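Beta-fructofuranosidase (PDB 3WPU) is an enzyme of the levansucrase/invertase family, whose five-bladed beta-propeller fold is built from beta-sheet blades arranged round a central axis. Local coordinates at residues Q37-P42 with S50-V55; F119-G124 with A128-N133; T453-I458 with Y471-E476; I458-G461 with T465-A468. One frame throughout, in Å; residues are numbered along the deposited sequence.

Contact 1 of 4, residues Q37-P42 with S50-V55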
loop_
_atom_site.group_PDB
_atom_site.type_symbol
_atom_site.label_atom_id
_atom_site.label_comp_id
_atom_site.label_asym_id
_atom_site.label_seq_id
_atom_site.Cartn_x
_atom_site.Cartn_y
_atom_site.Cartn_z
ATOM N N GLN A 37 14.708 6.632 -17.110
ATOM C CA GLN A 37 15.480 6.128 -18.273
ATOM C C GLN A 37 16.956 6.534 -18.174
ATOM O O GLN A 37 17.860 5.797 -18.568
ATOM C CB GLN A 37 14.879 6.631 -19.587
ATOM C CG GLN A 37 13.465 6.168 -19.781
ATOM C CD GLN A 37 12.774 6.868 -20.921
ATOM O OE1 GLN A 37 13.351 7.015 -22.016
ATOM N NE2 GLN A 37 11.543 7.318 -20.681
ATOM N N ARG A 38 17.227 7.729 -17.649
ATOM C CA ARG A 38 18.607 8.175 -17.498
ATOM C C ARG A 38 19.389 7.297 -16.530
ATOM O O ARG A 38 20.590 7.156 -16.665
ATOM C CB ARG A 38 18.649 9.634 -17.007
ATOM C CG ARG A 38 18.039 10.631 -17.975
ATOM C CD ARG A 38 18.202 12.078 -17.506
ATOM N NE ARG A 38 19.595 12.519 -17.578
ATOM C CZ ARG A 38 20.106 13.538 -16.890
ATOM N NH1 ARG A 38 19.357 14.238 -16.050
ATOM N NH2 ARG A 38 21.397 13.864 -17.022
ATOM N N MET A 39 18.697 6.738 -15.534
ATOM C CA MET A 39 19.321 5.944 -14.501
ATOM C C MET A 39 19.579 4.522 -14.980
ATOM O O MET A 39 20.319 3.804 -14.338
ATOM C CB MET A 39 18.419 5.891 -13.274
ATOM C CG MET A 39 18.203 7.226 -12.556
ATOM S SD MET A 39 16.707 7.186 -11.529
ATOM C CE MET A 39 16.831 5.427 -11.127
ATOM N N SER A 40 18.978 4.144 -16.100
ATOM C CA SER A 40 19.070 2.769 -16.592
ATOM C C SER A 40 20.346 2.583 -17.386
ATOM O O SER A 40 20.822 3.512 -18.041
ATOM C CB SER A 40 17.853 2.453 -17.460
ATOM O OG SER A 40 17.883 1.114 -17.958
ATOM N N ASP A 41 20.892 1.372 -17.338
ATOM C CA ASP A 41 22.154 1.049 -17.989
ATOM C C ASP A 41 21.837 0.494 -19.368
ATOM O O ASP A 41 21.281 -0.587 -19.457
ATOM C CB ASP A 41 22.904 -0.004 -17.174
ATOM C CG ASP A 41 24.219 -0.442 -17.824
ATOM O OD1 ASP A 41 24.547 0.000 -18.955
ATOM O OD2 ASP A 41 24.919 -1.254 -17.170
ATOM N N PRO A 42 22.196 1.225 -20.443
ATOM C CA PRO A 42 21.807 0.782 -21.771
ATOM C C PRO A 42 22.546 -0.475 -22.222
ATOM O O PRO A 42 22.127 -1.079 -23.200
ATOM C CB PRO A 42 22.148 1.980 -22.672
ATOM C CG PRO A 42 23.190 2.720 -21.923
ATOM C CD PRO A 42 22.882 2.525 -20.472
ATOM N N SER A 50 18.812 -3.616 -15.337
ATOM C CA SER A 50 19.436 -2.397 -15.853
ATOM C C SER A 50 19.358 -1.219 -14.884
ATOM O O SER A 50 19.933 -0.170 -15.175
ATOM C CB SER A 50 18.818 -1.976 -17.188
ATOM O OG SER A 50 17.502 -1.444 -17.061
ATOM N N MET A 51 18.631 -1.383 -13.784
ATOM C CA MET A 51 18.398 -0.275 -12.830
ATOM C C MET A 51 19.449 -0.310 -11.733
ATOM O O MET A 51 20.062 -1.355 -11.478
ATOM C CB MET A 51 16.981 -0.363 -12.231
ATOM C CG MET A 51 15.853 -0.320 -13.261
ATOM S SD MET A 51 15.947 1.046 -14.429
ATOM C CE MET A 51 15.496 2.459 -13.398
ATOM N N PRO A 52 19.666 0.824 -11.057
ATOM C CA PRO A 52 20.694 0.825 -10.024
ATOM C C PRO A 52 20.315 -0.076 -8.853
ATOM O O PRO A 52 19.141 -0.164 -8.469
ATOM C CB PRO A 52 20.740 2.296 -9.576
ATOM C CG PRO A 52 20.231 3.055 -10.752
ATOM C CD PRO A 52 19.149 2.172 -11.307
ATOM N N ALA A 53 21.308 -0.758 -8.291
ATOM C CA ALA A 53 21.059 -1.731 -7.227
ATOM C C ALA A 53 20.430 -1.068 -6.007
ATOM O O ALA A 53 19.579 -1.664 -5.337
ATOM C CB ALA A 53 22.350 -2.443 -6.840
ATOM N N SER A 54 20.789 0.179 -5.770
ATOM C CA SER A 54 20.300 0.878 -4.573
ATOM C C SER A 54 18.796 1.172 -4.585
ATOM O O SER A 54 18.227 1.491 -3.543
ATOM C CB SER A 54 21.071 2.174 -4.326
ATOM O OG SER A 54 20.851 3.093 -5.387
ATOM N N VAL A 55 18.166 1.127 -5.752
ATOM C CA VAL A 55 16.739 1.351 -5.854
ATOM C C VAL A 55 16.017 0.153 -6.481
ATOM O O VAL A 55 14.889 0.274 -6.979
ATOM C CB VAL A 55 16.430 2.658 -6.634
ATOM C CG1 VAL A 55 16.911 3.875 -5.854
ATOM C CG2 VAL A 55 16.968 2.625 -8.054
HETATM O O HOH W 1 21.870 1.433 -13.710
#
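M39 meets M51, P52 and V55 while S50 bonds to S40 and D41, tying the C-terminal end of helix 30-38 and the chain that follows to the loop that runs on toward strand 72-81, on the periphery of the beta-propeller. M39 and S50 bury the largest areas here, and they do so in different ways.

M39 works through its terminal methyl. The chain bends at chi3 (32°) and brings CE to 4.0 Å from M51 CE, with P52 CD at a like distance and V55 CG2 slightly farther. The M39 and P52 side chains cross at about a right angle. A long, flexible thioether suits this place because one methyl can settle among three apolar groups of different shape. M51, bent at chi2 and chi3, also lays its SD against S40 CB, 3.8 Å away.

S50 supplies the polar half. Its side-chain OG lies 2.7 Å from S40 OG, and either hydroxyl could be the donor; a small residue with a hydroxyl fits both of these buried positions. The S50 OG is also hydrogen-bonded to the backbone of T397 and L399, which links the pair of serines to the chain beyond strand 391-394. The backbone carbonyl of S50 has its own partners: a water donates to it and to M39 O, bridging the two segments, and S40 CA makes a CH...O contact with it. D41 N completes the set, donating to S50 O over 2.8 Å with an N-H...O angle of 150°.

Contact 2 of 4, residues F119-G124 with A128-N133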
loop_
_atom_site.group_PDB
_atom_site.type_symbol
_atom_site.label_atom_id
_atom_site.label_comp_id
_atom_site.label_asym_id
_atom_site.label_seq_id
_atom_site.Cartn_x
_atom_site.Cartn_y
_atom_site.Cartn_z
ATOM N N PHE A 119 -5.134 -12.985 8.933
ATOM C CA PHE A 119 -4.195 -13.987 9.429
ATOM C C PHE A 119 -3.733 -13.527 10.801
ATOM O O PHE A 119 -3.805 -12.333 11.122
ATOM C CB PHE A 119 -2.974 -14.127 8.519
ATOM C CG PHE A 119 -3.239 -14.691 7.136
ATOM C CD1 PHE A 119 -2.995 -16.032 6.880
ATOM C CD2 PHE A 119 -3.654 -13.882 6.094
ATOM C CE1 PHE A 119 -3.180 -16.558 5.607
ATOM C CE2 PHE A 119 -3.839 -14.398 4.815
ATOM C CZ PHE A 119 -3.618 -15.749 4.585
ATOM N N TYR A 120 -3.249 -14.465 11.612
ATOM C CA TYR A 120 -2.660 -14.139 12.905
ATOM C C TYR A 120 -1.517 -15.082 13.255
ATOM O O TYR A 120 -1.407 -16.208 12.705
ATOM C CB TYR A 120 -3.726 -14.131 13.991
ATOM C CG TYR A 120 -4.470 -15.431 14.154
ATOM C CD1 TYR A 120 -4.013 -16.408 15.024
ATOM C CD2 TYR A 120 -5.663 -15.658 13.460
ATOM C CE1 TYR A 120 -4.710 -17.596 15.187
ATOM C CE2 TYR A 120 -6.352 -16.846 13.605
ATOM C CZ TYR A 120 -5.886 -17.793 14.473
ATOM O OH TYR A 120 -6.606 -18.972 14.615
ATOM N N ARG A 121 -0.632 -14.610 14.121
ATOM C CA ARG A 121 0.482 -15.424 14.603
ATOM C C ARG A 121 0.945 -14.865 15.934
ATOM O O ARG A 121 0.678 -13.704 16.240
ATOM C CB ARG A 121 1.632 -15.464 13.592
ATOM C CG ARG A 121 2.408 -14.166 13.469
ATOM C CD ARG A 121 3.484 -14.228 12.392
ATOM N NE ARG A 121 4.186 -12.944 12.303
ATOM C CZ ARG A 121 5.192 -12.687 11.477
ATOM N NH1 ARG A 121 5.650 -13.611 10.646
ATOM N NH2 ARG A 121 5.719 -11.479 11.460
ATOM N N PRO A 122 1.650 -15.679 16.722
ATOM C CA PRO A 122 2.146 -15.189 18.008
ATOM C C PRO A 122 3.081 -13.980 17.855
ATOM O O PRO A 122 3.952 -13.945 16.980
ATOM C CB PRO A 122 2.922 -16.388 18.558
ATOM C CG PRO A 122 2.309 -17.574 17.881
ATOM C CD PRO A 122 2.024 -17.080 16.490
ATOM N N ALA A 123 2.884 -12.996 18.715
ATOM C CA ALA A 123 3.738 -11.833 18.775
ATOM C C ALA A 123 5.109 -12.163 19.402
ATOM O O ALA A 123 5.258 -13.142 20.143
ATOM C CB ALA A 123 3.047 -10.730 19.576
ATOM N N GLY A 124 6.103 -11.350 19.076
ATOM C CA GLY A 124 7.391 -11.344 19.792
ATOM C C GLY A 124 8.387 -12.441 19.482
ATOM O O GLY A 124 9.293 -12.696 20.288
ATOM N N ALA A 128 13.780 -14.992 12.129
ATOM C CA ALA A 128 14.618 -16.178 11.941
ATOM C C ALA A 128 14.157 -17.409 12.736
ATOM O O ALA A 128 14.496 -18.543 12.374
ATOM C CB ALA A 128 16.065 -15.852 12.301
ATOM N N GLU A 129 13.412 -17.192 13.822
ATOM C CA GLU A 129 12.940 -18.296 14.659
ATOM C C GLU A 129 11.495 -18.718 14.333
ATOM O O GLU A 129 10.960 -19.655 14.927
ATOM C CB GLU A 129 13.056 -17.919 16.129
ATOM C CG GLU A 129 14.480 -17.626 16.577
ATOM C CD GLU A 129 14.556 -17.161 18.023
ATOM O OE1 GLU A 129 15.375 -16.262 18.327
ATOM O OE2 GLU A 129 13.793 -17.693 18.855
ATOM N N ARG A 130 10.865 -18.048 13.380
ATOM C CA ARG A 130 9.530 -18.451 12.980
ATOM C C ARG A 130 9.594 -19.554 11.947
ATOM O O ARG A 130 10.635 -19.759 11.340
ATOM C CB ARG A 130 8.774 -17.263 12.426
ATOM C CG ARG A 130 8.442 -16.242 13.497
ATOM C CD ARG A 130 7.466 -15.254 12.917
ATOM N NE ARG A 130 7.186 -14.129 13.801
ATOM C CZ ARG A 130 6.253 -14.101 14.745
ATOM N NH1 ARG A 130 5.488 -15.154 14.998
ATOM N NH2 ARG A 130 6.109 -12.996 15.460
ATOM N N PRO A 131 8.476 -20.257 11.729
ATOM C CA PRO A 131 8.446 -21.207 10.628
ATOM C C PRO A 131 8.815 -20.508 9.321
ATOM O O PRO A 131 8.633 -19.283 9.204
ATOM C CB PRO A 131 6.985 -21.680 10.610
ATOM C CG PRO A 131 6.503 -21.453 12.008
ATOM C CD PRO A 131 7.193 -20.211 12.457
ATOM N N GLU A 132 9.315 -21.278 8.362
ATOM C CA GLU A 132 9.807 -20.725 7.108
ATOM C C GLU A 132 8.752 -19.862 6.405
ATOM O O GLU A 132 9.087 -18.805 5.863
ATOM C CB GLU A 132 10.267 -21.841 6.159
ATOM C CG GLU A 132 11.043 -21.305 4.966
ATOM C CD GLU A 132 11.158 -22.293 3.821
ATOM O OE1 GLU A 132 10.323 -23.222 3.734
ATOM O OE2 GLU A 132 12.067 -22.107 2.984
ATOM N N ASN A 133 7.485 -20.288 6.424
ATOM C CA ASN A 133 6.451 -19.585 5.676
ATOM C C ASN A 133 5.873 -18.394 6.454
ATOM O O ASN A 133 4.880 -17.808 6.018
ATOM C CB ASN A 133 5.331 -20.533 5.225
ATOM C CG ASN A 133 4.365 -20.879 6.336
ATOM O OD1 ASN A 133 4.661 -20.717 7.531
ATOM N ND2 ASN A 133 3.193 -21.366 5.943
#
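This is a surface contact of two stacked arginines, R121 and R130, at the end of strand 115-122, a strand of the large mixed sheet of the beta-propeller fold. The connection to strand 137-141 turns back here and lays R130 over the strand end.

The guanidinium groups are almost parallel, with planes 3° apart and centres 3.7 Å apart, although the two side chains cross at about a right angle. R130 NE sits over the centre of the R121 group, and R121 NH1 approaches R130 CD to 3.3 Å. Such stacking of like charges is probably eased by nearby acids: R121 forms salt bridges with E94 and D483, and its NH1 donates to G134 O. R130 has a long, weak ion pair with E94. Arginine suits both places because its flat, delocalised group can stack by its face while bonding at its rim.

R121 extends from CG to NE, which carries its charged end beneath R130. At the far end of R130, both terminal nitrogens grip one backbone oxygen end-on, and that oxygen lies within 2° of the guanidinium plane: R130 NH1 and R130 NH2 each stand 2.8 Å from P122 O.

Contact 3 of 4, residues T453-I458 with Y471-E476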
loop_
_atom_site.group_PDB
_atom_site.type_symbol
_atom_site.label_atom_id
_atom_site.label_comp_id
_atom_site.label_asym_id
_atom_site.label_seq_id
_atom_site.Cartn_x
_atom_site.Cartn_y
_atom_site.Cartn_z
ATOM N N THR A 453 10.294 -9.855 3.424
ATOM C CA THR A 453 10.311 -8.452 3.751
ATOM C C THR A 453 11.725 -7.928 3.531
ATOM O O THR A 453 12.702 -8.622 3.839
ATOM C CB THR A 453 9.862 -8.324 5.181
ATOM O OG1 THR A 453 8.492 -8.730 5.239
ATOM C CG2 THR A 453 10.000 -6.880 5.717
ATOM N N VAL A 454 11.824 -6.710 3.013
ATOM C CA VAL A 454 13.117 -6.133 2.690
ATOM C C VAL A 454 13.241 -4.830 3.438
ATOM O O VAL A 454 12.322 -4.446 4.124
ATOM C CB VAL A 454 13.345 -5.954 1.167
ATOM C CG1 VAL A 454 13.355 -7.307 0.477
ATOM C CG2 VAL A 454 12.318 -5.021 0.532
ATOM N N LYS A 455 14.410 -4.208 3.348
ATOM C CA LYS A 455 14.679 -3.010 4.143
ATOM C C LYS A 455 15.197 -1.891 3.243
ATOM O O LYS A 455 16.230 -2.026 2.585
ATOM C CB LYS A 455 15.689 -3.323 5.264
ATOM C CG LYS A 455 15.983 -2.142 6.178
ATOM C CD LYS A 455 16.790 -2.595 7.388
ATOM C CE LYS A 455 17.225 -1.417 8.244
ATOM N NZ LYS A 455 18.449 -0.736 7.713
ATOM N N MET A 456 14.509 -0.753 3.282
ATOM C CA MET A 456 14.853 0.388 2.482
ATOM C C MET A 456 15.220 1.500 3.445
ATOM O O MET A 456 14.403 1.893 4.273
ATOM C CB MET A 456 13.646 0.788 1.623
ATOM C CG MET A 456 13.888 1.990 0.735
ATOM S SD MET A 456 12.440 2.400 -0.257
ATOM C CE MET A 456 11.216 2.733 1.015
ATOM N N ASP A 457 16.455 1.986 3.344
ATOM C CA ASP A 457 16.892 3.115 4.174
ATOM C C ASP A 457 16.448 4.418 3.546
ATOM O O ASP A 457 16.731 4.700 2.380
ATOM C CB ASP A 457 18.384 3.056 4.387
ATOM C CG ASP A 457 18.792 1.840 5.215
ATOM O OD1 ASP A 457 17.942 1.333 5.993
ATOM O OD2 ASP A 457 19.944 1.400 5.090
ATOM N N ILE A 458 15.755 5.225 4.339
ATOM C CA ILE A 458 15.124 6.440 3.834
ATOM C C ILE A 458 15.911 7.646 4.333
ATOM O O ILE A 458 16.106 7.809 5.526
ATOM C CB ILE A 458 13.655 6.528 4.293
ATOM C CG1 ILE A 458 12.857 5.355 3.702
ATOM C CG2 ILE A 458 13.046 7.868 3.889
ATOM C CD1 ILE A 458 11.500 5.114 4.320
ATOM N N TYR A 471 21.260 -4.080 1.611
ATOM C CA TYR A 471 21.626 -5.446 1.222
ATOM C C TYR A 471 22.297 -6.251 2.365
ATOM O O TYR A 471 22.591 -7.439 2.189
ATOM C CB TYR A 471 22.497 -5.420 -0.027
ATOM C CG TYR A 471 21.733 -5.134 -1.301
ATOM C CD1 TYR A 471 21.085 -6.157 -1.982
ATOM C CD2 TYR A 471 21.652 -3.842 -1.815
ATOM C CE1 TYR A 471 20.383 -5.903 -3.158
ATOM C CE2 TYR A 471 20.960 -3.577 -2.980
ATOM C CZ TYR A 471 20.335 -4.608 -3.652
ATOM O OH TYR A 471 19.663 -4.334 -4.827
ATOM N N SER A 472 22.498 -5.633 3.531
ATOM C CA SER A 472 23.048 -6.339 4.688
ATOM C C SER A 472 21.931 -6.949 5.530
ATOM O O SER A 472 22.190 -7.725 6.448
ATOM C CB SER A 472 23.896 -5.414 5.555
ATOM O OG SER A 472 23.089 -4.443 6.201
ATOM N N TYR A 473 20.691 -6.577 5.230
ATOM C CA TYR A 473 19.522 -7.071 5.951
ATOM C C TYR A 473 19.246 -8.499 5.545
ATOM O O TYR A 473 19.156 -8.809 4.362
ATOM C CB TYR A 473 18.321 -6.171 5.647
ATOM C CG TYR A 473 17.027 -6.510 6.367
ATOM C CD1 TYR A 473 16.851 -6.225 7.719
ATOM C CD2 TYR A 473 15.943 -7.007 5.671
ATOM C CE1 TYR A 473 15.653 -6.509 8.367
ATOM C CE2 TYR A 473 14.740 -7.267 6.300
ATOM C CZ TYR A 473 14.606 -7.030 7.650
ATOM O OH TYR A 473 13.414 -7.286 8.274
ATOM N N GLY A 474 19.101 -9.382 6.525
ATOM C CA GLY A 474 18.766 -10.765 6.241
ATOM C C GLY A 474 19.794 -11.434 5.350
ATOM O O GLY A 474 21.014 -11.291 5.566
ATOM N N SER A 475 19.301 -12.176 4.366
ATOM C CA SER A 475 20.163 -12.814 3.386
ATOM C C SER A 475 20.229 -11.952 2.127
ATOM O O SER A 475 19.314 -11.971 1.293
ATOM C CB SER A 475 19.667 -14.211 3.050
ATOM O OG SER A 475 20.536 -14.809 2.109
ATOM N N GLU A 476 21.311 -11.181 2.023
ATOM C CA GLU A 476 21.548 -10.279 0.879
ATOM C C GLU A 476 20.324 -9.405 0.601
ATOM O O GLU A 476 19.918 -9.186 -0.547
ATOM C CB GLU A 476 21.963 -11.070 -0.373
ATOM C CG GLU A 476 22.757 -10.219 -1.361
ATOM C CD GLU A 476 23.302 -11.006 -2.545
ATOM O OE1 GLU A 476 23.945 -10.388 -3.399
ATOM O OE2 GLU A 476 23.074 -12.216 -2.635
#
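Y473 lays one face of its ring against K455, and this is the tight part of the contact between strand 454-458 and the irregular loop 471-476. K455 CB stands 3.9 Å from the ring centroid and 22° off the normal, a CH-pi contact displaced toward the rim. The ring atom closest to K455 CB is Y473 CG, at 3.6 Å. Farther along the lysine, K455 CD reaches Y473 CD1 at the same separation. With K455 CG anti to the backbone N (chi1 -178°), the methylene chain runs over the ring face from CG toward CD1, the two side chains crossing at about a right angle. Lysine suits the place because its aliphatic part can cover an aromatic face while the amino end travels on to acids. That end turns at chi4, and K455 NZ meets D457 OD1 at 2.7 Å on the syn lone pair; it also forms a salt bridge with D470. At the ring edge T453 O lies in the ring plane, 3.5 Å from Y473 CE2.

The loose side is the remainder of the loop. S472 and G474 to E476 are solvent-exposed and make no contact with 453-458, and no hydrogen bond joins the two segments; at G474 the chain turns with positive phi, which glycine readily adopts.

Y473 also touches L430 of strand 430-434, the antiparallel neighbour of strand 454-458. V454 and M456 reach strand 391-394, M456 also F352 of strand 348-355, so strand 454-458 lies between the tyrosine loop and an adjoining sheet.

Contact 4 of 4, residues I458-G461 with T465-A468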
loop_
_atom_site.group_PDB
_atom_site.type_symbol
_atom_site.label_atom_id
_atom_site.label_comp_id
_atom_site.label_asym_id
_atom_site.label_seq_id
_atom_site.Cartn_x
_atom_site.Cartn_y
_atom_site.Cartn_z
ATOM N N ILE A 458 15.755 5.225 4.339
ATOM C CA ILE A 458 15.124 6.440 3.834
ATOM C C ILE A 458 15.911 7.646 4.333
ATOM O O ILE A 458 16.106 7.809 5.526
ATOM C CB ILE A 458 13.655 6.528 4.293
ATOM C CG1 ILE A 458 12.857 5.355 3.702
ATOM C CG2 ILE A 458 13.046 7.868 3.889
ATOM C CD1 ILE A 458 11.500 5.114 4.320
ATOM N N GLY A 459 16.406 8.443 3.397
ATOM C CA GLY A 459 17.202 9.634 3.704
ATOM C C GLY A 459 18.689 9.432 3.921
ATOM O O GLY A 459 19.246 9.884 4.918
ATOM N N VAL A 460 19.343 8.836 2.943
ATOM C CA VAL A 460 20.737 8.403 3.038
ATOM C C VAL A 460 21.721 9.558 2.975
ATOM O O VAL A 460 21.556 10.494 2.199
ATOM C CB VAL A 460 21.038 7.400 1.904
ATOM C CG1 VAL A 460 22.530 7.131 1.770
ATOM C CG2 VAL A 460 20.270 6.119 2.165
ATOM N N GLY A 461 22.750 9.481 3.817
ATOM C CA GLY A 461 23.829 10.465 3.822
ATOM C C GLY A 461 23.376 11.870 4.170
ATOM O O GLY A 461 23.946 12.852 3.690
ATOM N N THR A 465 16.029 13.231 0.180
ATOM C CA THR A 465 15.512 12.864 -1.135
ATOM C C THR A 465 16.066 11.541 -1.633
ATOM O O THR A 465 15.691 11.124 -2.714
ATOM C CB THR A 465 15.794 13.936 -2.218
ATOM O OG1 THR A 465 17.177 13.922 -2.603
ATOM C CG2 THR A 465 15.399 15.333 -1.726
ATOM N N LYS A 466 16.989 10.930 -0.883
ATOM C CA LYS A 466 17.677 9.708 -1.314
ATOM C C LYS A 466 17.224 8.506 -0.475
ATOM O O LYS A 466 17.053 8.611 0.742
ATOM C CB LYS A 466 19.183 9.909 -1.161
ATOM C CG LYS A 466 20.051 8.847 -1.808
ATOM C CD LYS A 466 21.481 9.375 -1.984
ATOM C CE LYS A 466 22.472 8.247 -2.187
ATOM N NZ LYS A 466 22.282 7.611 -3.517
ATOM N N THR A 467 17.101 7.344 -1.118
ATOM C CA THR A 467 16.872 6.099 -0.425
ATOM C C THR A 467 17.848 5.060 -0.967
ATOM O O THR A 467 18.394 5.236 -2.059
ATOM C CB THR A 467 15.430 5.554 -0.631
ATOM O OG1 THR A 467 15.234 5.147 -2.001
ATOM C CG2 THR A 467 14.407 6.574 -0.275
ATOM N N ALA A 468 18.056 3.992 -0.202
ATOM C CA ALA A 468 18.953 2.914 -0.608
ATOM C C ALA A 468 18.524 1.622 0.023
ATOM O O ALA A 468 18.315 1.534 1.237
ATOM C CB ALA A 468 20.397 3.212 -0.215
#
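G459 and V460 both donate their backbone N-H to K466 O, closing the beta hairpin that joins strand 454-458 to strand 467-469 at the margin of a four-stranded antiparallel sheet. One carbonyl therefore satisfies two consecutive amides. The G459 N to K466 O bond is the shorter, 2.7 Å, and runs nearly along the C=O axis, with a C=O...N angle of 170°, yet it is the more bent of the two at hydrogen. V460 N approaches K466 O at 3.2 Å from above the carbonyl plane, 51° out of it, though its N-H points fairly straight at the oxygen (155°). G459 has positive phi, a conformation glycine takes easily, and this turns the chain so that successive N-H groups face the same acceptor.

Next to this fork, I458 and T467 form a non-hydrogen-bonded antiparallel pair, their side chains on the same face of the sheet. Two of their polar atoms find partners outside the hairpin: T467 OG1 is hydrogen-bonded to N386 OD1, and I458 O accepts from K345 NZ. Threonine suits its position because it can give its hydroxyl to helix 385-388 and turn its methyl, CG2, to I458.

V460 supplies the apolar cover. Its CG1 methyl comes near K466 CE while V460 CB lies near K466 CG. The other methyl reaches the opposite strand, V460 CG2 lying 3.8 Å from A468 CB.

Along the chain contact 1 comes first, then contact 2, and contacts 3 and 4 follow from a common start. Contacts 3 and 4 share I458 and belong to one four-stranded sheet, where strands 454-458 and 467-469 are neighbours; their centres are 14 Å apart and D457 N probably bonds to A468 O. Contact 1 flanks this sheet: A53 O bonds to Y471 OH beside contact 3, while S54 and V55 pack on A468 and T467 of contact 4. Contact 2, on the large mixed sheet, touches none of the others; its nearest atoms are about 7 Å from contact 3. The early loop of contact 1 thus packs against the sheet edge where contacts 3 and 4 meet, while contact 2 belongs to another sheet.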